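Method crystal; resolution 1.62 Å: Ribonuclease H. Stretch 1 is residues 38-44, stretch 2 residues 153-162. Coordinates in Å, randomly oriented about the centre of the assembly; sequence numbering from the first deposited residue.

Stretch 1 (38-44) AGVLVEY
Stretch 2 (153-162) AQNEYANHLA

The most unusual feature of this contact is how closely a bare strand backbone approaches a helix at Gly 39. Its CA lies 4.1 Å from the CA of Ala 162, 3.8 Å from the O of Ala 158 and 3.9 Å from the CB of Leu 161. A CB at this position would point toward the helix and fall 2.5 Å from Ala 158 O, 2.7 Å from Ala 162 N and 2.8 Å from Leu 161 CB, all clashes; the absence of a side chain is what permits the approach.

Residues 38-44 form one extended strand, with phi between -142° and -105° and psi between 125° and 139°. Residues 153-162 are helical, with phi near -63° and psi from -48° to -34°, and successive i to i+4 hydrogen bonds run from Tyr 157 N to Ala 153 O (3.0 Å) through Ala 162 N to Ala 158 O (2.9 Å). The two axes come within 5.9 Å and their N-to-C directions differ by 139°, so the chains run roughly counter to each other: Gly 39 registers with Ala 162, while Glu 43 meets Gln 154 near the start of the helical stretch. Together they bury 392 Å².

The strand alternates. Gly 39, Leu 41 and Glu 43 occupy the side facing the helix, whereas the CB atoms of Ala 38 and Val 40 (chi1 t) point away, leaving mainly backbone to meet the helix. Thus Ala 162 CB sits 3.6 Å from Gly 39 N, and Leu 161, with chi1 m and chi2 t, places CD1 3.6 Å from Val 40 O. These are van der Waals contacts that fill the space beside the glycine.

Farther along, the gap is filled by Leu 41 (chi1 t, chi2 p), which has the largest covered area of any residue here, 70 Å². Its CD2 packs 3.7 Å from Gln 154 CG, against the aliphatic part of that side chain, and 4.3 Å from Tyr 157 CD1, approaching the ring obliquely. The CA-to-CB bond of Tyr 157 (chi1 t, chi2 -110°) points sideways relative to the strand, but the end of the side chain comes nearer to it.

One hydrogen bond joins the stretches. Gln 154 (chi1 m, chi2 105°, between wells, chi3 -37°) donates from NE2 to Glu 43 OE2 over 3.0 Å, with a nearly straight N-H...O angle of 166°. Glu 43 reaches it with chi1 m, chi2 t and chi3 -15°. Pairing the amide with a carboxylate oxygen satisfies polar groups on two buried residues, and both atoms also hydrogen-bond elsewhere in the structure.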

ATOM      1  N   ALA A  38      -3.080  -8.517  -2.503  1.00 15.87           N
ATOM      2  CA  ALA A  38      -2.609  -7.293  -1.895  1.00 16.24           C
ATOM      3  C   ALA A  38      -3.538  -6.956  -0.734  1.00 16.54           C
ATOM      4  O   ALA A  38      -4.723  -6.995  -0.882  1.00 18.18           O
ATOM      5  CB  ALA A  38      -2.611  -6.158  -2.888  1.00 18.02           C
ATOM      6  N   GLY A  39      -2.953  -6.667   0.414  1.00 14.86           N
ATOM      7  CA  GLY A  39      -3.686  -6.328   1.603  1.00 16.18           C
ATOM      8  C   GLY A  39      -3.289  -4.977   2.174  1.00 17.15           C
ATOM      9  O   GLY A  39      -2.149  -4.683   2.247  1.00 16.88           O
ATOM     10  N   VAL A  40      -4.292  -4.180   2.532  1.00 15.40           N
ATOM     11  CA  VAL A  40      -4.068  -2.869   3.094  1.00 16.57           C
ATOM     12  C   VAL A  40      -4.912  -2.611   4.346  1.00 16.62           C
ATOM     13  O   VAL A  40      -6.076  -2.789   4.315  1.00 18.89           O
ATOM     14  CB  VAL A  40      -4.444  -1.812   2.096  1.00 17.77           C
ATOM     15  CG1 VAL A  40      -4.160  -0.466   2.607  1.00 23.01           C
ATOM     16  CG2 VAL A  40      -3.752  -2.029   0.825  1.00 21.66           C
ATOM     17  N   LEU A  41      -4.278  -2.167   5.422  1.00 15.32           N
ATOM     18  CA  LEU A  41      -4.971  -1.681   6.596  1.00 14.45           C
ATOM     19  C   LEU A  41      -4.838  -0.168   6.646  1.00 16.45           C
ATOM     20  O   LEU A  41      -3.776   0.328   6.541  1.00 16.71           O
ATOM     21  CB  LEU A  41      -4.323  -2.263   7.838  1.00 15.57           C
ATOM     22  CG  LEU A  41      -4.751  -1.724   9.189  1.00 15.88           C
ATOM     23  CD1 LEU A  41      -6.179  -2.016   9.481  1.00 18.84           C
ATOM     24  CD2 LEU A  41      -3.879  -2.205  10.294  1.00 17.90           C
ATOM     25  N   VAL A  42      -5.964   0.533   6.817  1.00 16.16           N
ATOM     26  CA  VAL A  42      -5.953   1.979   6.993  1.00 16.30           C
ATOM     27  C   VAL A  42      -6.353   2.321   8.422  1.00 17.21           C
ATOM     28  O   VAL A  42      -7.369   1.904   8.849  1.00 19.46           O
ATOM     29  CB  VAL A  42      -6.964   2.668   6.046  1.00 15.19           C
ATOM     30  CG1 VAL A  42      -6.860   4.167   6.129  1.00 16.52           C
ATOM     31  CG2 VAL A  42      -6.727   2.243   4.614  1.00 17.08           C
ATOM     32  N   GLU A  43      -5.528   3.067   9.115  1.00 16.08           N
ATOM     33  CA  GLU A  43      -5.811   3.529  10.439  1.00 16.60           C
ATOM     34  C   GLU A  43      -6.181   4.984  10.433  1.00 16.09           C
ATOM     35  O   GLU A  43      -5.571   5.725   9.756  1.00 17.36           O
ATOM     36  CB  GLU A  43      -4.608   3.350  11.366  1.00 17.94           C
ATOM     37  CG  GLU A  43      -4.248   1.909  11.576  1.00 19.24           C
ATOM     38  CD  GLU A  43      -3.377   1.659  12.788  1.00 21.97           C
ATOM     39  OE1 GLU A  43      -2.819   2.618  13.302  1.00 22.20           O
ATOM     40  OE2 GLU A  43      -3.266   0.514  13.189  1.00 19.37           O
ATOM     41  N   TYR A  44      -7.176   5.361  11.232  1.00 17.23           N
ATOM     42  CA  TYR A  44      -7.594   6.756  11.340  1.00 19.84           C
ATOM     43  C   TYR A  44      -7.962   7.127  12.776  1.00 19.04           C
ATOM     44  O   TYR A  44      -8.794   6.471  13.404  1.00 19.72           O
ATOM     45  CB  TYR A  44      -8.773   7.036  10.406  1.00 20.02           C
ATOM     46  CG  TYR A  44      -9.367   8.416  10.567  1.00 23.02           C
ATOM     47  CD1 TYR A  44      -8.766   9.525   9.987  1.00 25.86           C
ATOM     48  CD2 TYR A  44     -10.530   8.611  11.301  1.00 27.67           C
ATOM     49  CE1 TYR A  44      -9.305  10.789  10.132  1.00 27.58           C
ATOM     50  CE2 TYR A  44     -11.077   9.872  11.452  1.00 25.49           C
ATOM     51  CZ  TYR A  44     -10.460  10.956  10.866  1.00 20.82           C
ATOM     52  OH  TYR A  44     -11.002  12.213  11.013  1.00 29.65           O
ATOM     53  N   ALA A 153       3.061  -5.451  13.990  1.00 16.51           N
ATOM     54  CA  ALA A 153       1.744  -6.017  13.989  1.00 15.83           C
ATOM     55  C   ALA A 153       0.880  -5.633  12.822  1.00 15.77           C
ATOM     56  O   ALA A 153       0.283  -6.452  12.240  1.00 15.86           O
ATOM     57  CB  ALA A 153       1.030  -5.661  15.255  1.00 16.90           C
ATOM     58  N   GLN A 154       0.825  -4.360  12.519  1.00 14.64           N
ATOM     59  CA  GLN A 154       0.015  -3.953  11.407  1.00 15.63           C
ATOM     60  C   GLN A 154       0.494  -4.524  10.078  1.00 16.11           C
ATOM     61  O   GLN A 154      -0.272  -4.796   9.231  1.00 16.21           O
ATOM     62  CB  GLN A 154      -0.107  -2.439  11.353  1.00 14.94           C
ATOM     63  CG  GLN A 154      -0.884  -1.840  12.478  1.00 15.94           C
ATOM     64  CD  GLN A 154       0.006  -1.173  13.490  1.00 15.95           C
ATOM     65  OE1 GLN A 154       1.048  -1.634  13.775  1.00 15.63           O
ATOM     66  NE2 GLN A 154      -0.434  -0.055  13.979  1.00 18.76           N
ATOM     67  N   ASN A 155       1.798  -4.607   9.908  1.00 15.91           N
ATOM     68  CA  ASN A 155       2.355  -5.192   8.713  1.00 13.11           C
ATOM     69  C   ASN A 155       1.999  -6.658   8.604  1.00 14.88           C
ATOM     70  O   ASN A 155       1.677  -7.098   7.575  1.00 16.69           O
ATOM     71  CB  ASN A 155       3.852  -5.032   8.642  1.00 19.34           C
ATOM     72  CG  ASN A 155       4.475  -5.884   7.565  1.00 21.02           C
ATOM     73  OD1 ASN A 155       4.504  -5.489   6.441  1.00 24.04           O
ATOM     74  ND2 ASN A 155       4.960  -7.039   7.929  1.00 16.26           N
ATOM     75  N   GLU A 156       2.080  -7.370   9.700  1.00 14.88           N
ATOM     76  CA  GLU A 156       1.716  -8.760   9.713  1.00 14.58           C
ATOM     77  C   GLU A 156       0.252  -8.975   9.453  1.00 16.78           C
ATOM     78  O   GLU A 156      -0.085  -9.955   8.901  1.00 17.52           O
ATOM     79  CB  GLU A 156       2.252  -9.535  10.927  1.00 20.58           C
ATOM     80  CG  GLU A 156       3.744  -9.399  11.132  1.00 19.56           C
ATOM     81  CD  GLU A 156       4.484 -10.687  11.510  1.00 27.92           C
ATOM     82  OE1 GLU A 156       3.941 -11.753  11.296  1.00 28.32           O
ATOM     83  OE2 GLU A 156       5.574 -10.636  12.078  1.00 22.65           O
ATOM     84  N   TYR A 157      -0.590  -8.066   9.913  1.00 15.73           N
ATOM     85  CA  TYR A 157      -2.003  -8.166   9.595  1.00 15.94           C
ATOM     86  C   TYR A 157      -2.217  -7.995   8.101  1.00 14.87           C
ATOM     87  O   TYR A 157      -2.961  -8.685   7.477  1.00 15.41           O
ATOM     88  CB  TYR A 157      -2.853  -7.167  10.380  1.00 17.19           C
ATOM     89  CG  TYR A 157      -4.308  -7.254  10.020  1.00 17.63           C
ATOM     90  CD1 TYR A 157      -4.939  -6.268   9.327  1.00 18.84           C
ATOM     91  CD2 TYR A 157      -5.028  -8.362  10.328  1.00 17.15           C
ATOM     92  CE1 TYR A 157      -6.238  -6.380   8.959  1.00 18.20           C
ATOM     93  CE2 TYR A 157      -6.312  -8.483   9.976  1.00 19.39           C
ATOM     94  CZ  TYR A 157      -6.933  -7.493   9.297  1.00 20.26           C
ATOM     95  OH  TYR A 157      -8.226  -7.578   8.942  1.00 21.50           O
ATOM     96  N   ALA A 158      -1.518  -7.022   7.551  1.00 17.51           N
ATOM     97  CA  ALA A 158      -1.687  -6.734   6.144  1.00 16.64           C
ATOM     98  C   ALA A 158      -1.278  -7.928   5.327  1.00 17.35           C
ATOM     99  O   ALA A 158      -1.860  -8.198   4.347  1.00 18.10           O
ATOM    100  CB  ALA A 158      -0.898  -5.518   5.728  1.00 16.31           C
ATOM    101  N   ASN A 159      -0.243  -8.599   5.763  1.00 16.01           N
ATOM    102  CA  ASN A 159       0.170  -9.814   5.084  1.00 17.92           C
ATOM    103  C   ASN A 159      -0.895 -10.880   5.180  1.00 18.25           C
ATOM    104  O   ASN A 159      -1.188 -11.581   4.241  1.00 18.67           O
ATOM    105  CB  ASN A 159       1.477 -10.354   5.650  1.00 19.12           C
ATOM    106  CG  ASN A 159       1.962 -11.583   4.937  1.00 25.26           C
ATOM    107  OD1 ASN A 159       2.445 -11.509   3.868  1.00 35.56           O
ATOM    108  ND2 ASN A 159       1.850 -12.677   5.559  1.00 27.45           N
ATOM    109  N   HIS A 160      -1.492 -10.952   6.351  1.00 19.25           N
ATOM    110  CA  HIS A 160      -2.561 -11.898   6.542  1.00 19.13           C
ATOM    111  C   HIS A 160      -3.684 -11.581   5.561  1.00 17.78           C
ATOM    112  O   HIS A 160      -4.295 -12.453   5.036  1.00 17.77           O
ATOM    113  CB  HIS A 160      -3.096 -11.823   7.962  1.00 18.59           C
ATOM    114  CG  HIS A 160      -4.517 -12.226   8.100  1.00 22.06           C
ATOM    115  ND1 HIS A 160      -4.898 -13.527   8.252  1.00 25.38           N
ATOM    116  CD2 HIS A 160      -5.644 -11.501   8.144  1.00 25.24           C
ATOM    117  CE1 HIS A 160      -6.203 -13.589   8.343  1.00 25.33           C
ATOM    118  NE2 HIS A 160      -6.677 -12.370   8.303  1.00 27.54           N
ATOM    119  N   LEU A 161      -3.967 -10.316   5.380  1.00 17.44           N
ATOM    120  CA  LEU A 161      -4.995  -9.933   4.456  1.00 17.77           C
ATOM    121  C   LEU A 161      -4.608 -10.302   3.010  1.00 17.28           C
ATOM    122  O   LEU A 161      -5.408 -10.698   2.252  1.00 17.28           O
ATOM    123  CB  LEU A 161      -5.304  -8.441   4.485  1.00 18.58           C
ATOM    124  CG  LEU A 161      -6.138  -7.745   5.526  1.00 23.47           C
ATOM    125  CD1 LEU A 161      -6.192  -6.283   5.198  1.00 22.22           C
ATOM    126  CD2 LEU A 161      -7.505  -8.301   5.549  1.00 23.83           C
ATOM    127  N   ALA A 162      -3.361 -10.069   2.664  1.00 16.42           N
ATOM    128  CA  ALA A 162      -2.910 -10.350   1.325  1.00 16.71           C
ATOM    129  C   ALA A 162      -3.025 -11.817   1.010  1.00 16.38           C
ATOM    130  O   ALA A 162      -3.410 -12.176  -0.012  1.00 17.41           O
ATOM    131  CB  ALA A 162      -1.499  -9.922   1.156  1.00 16.59           C
TER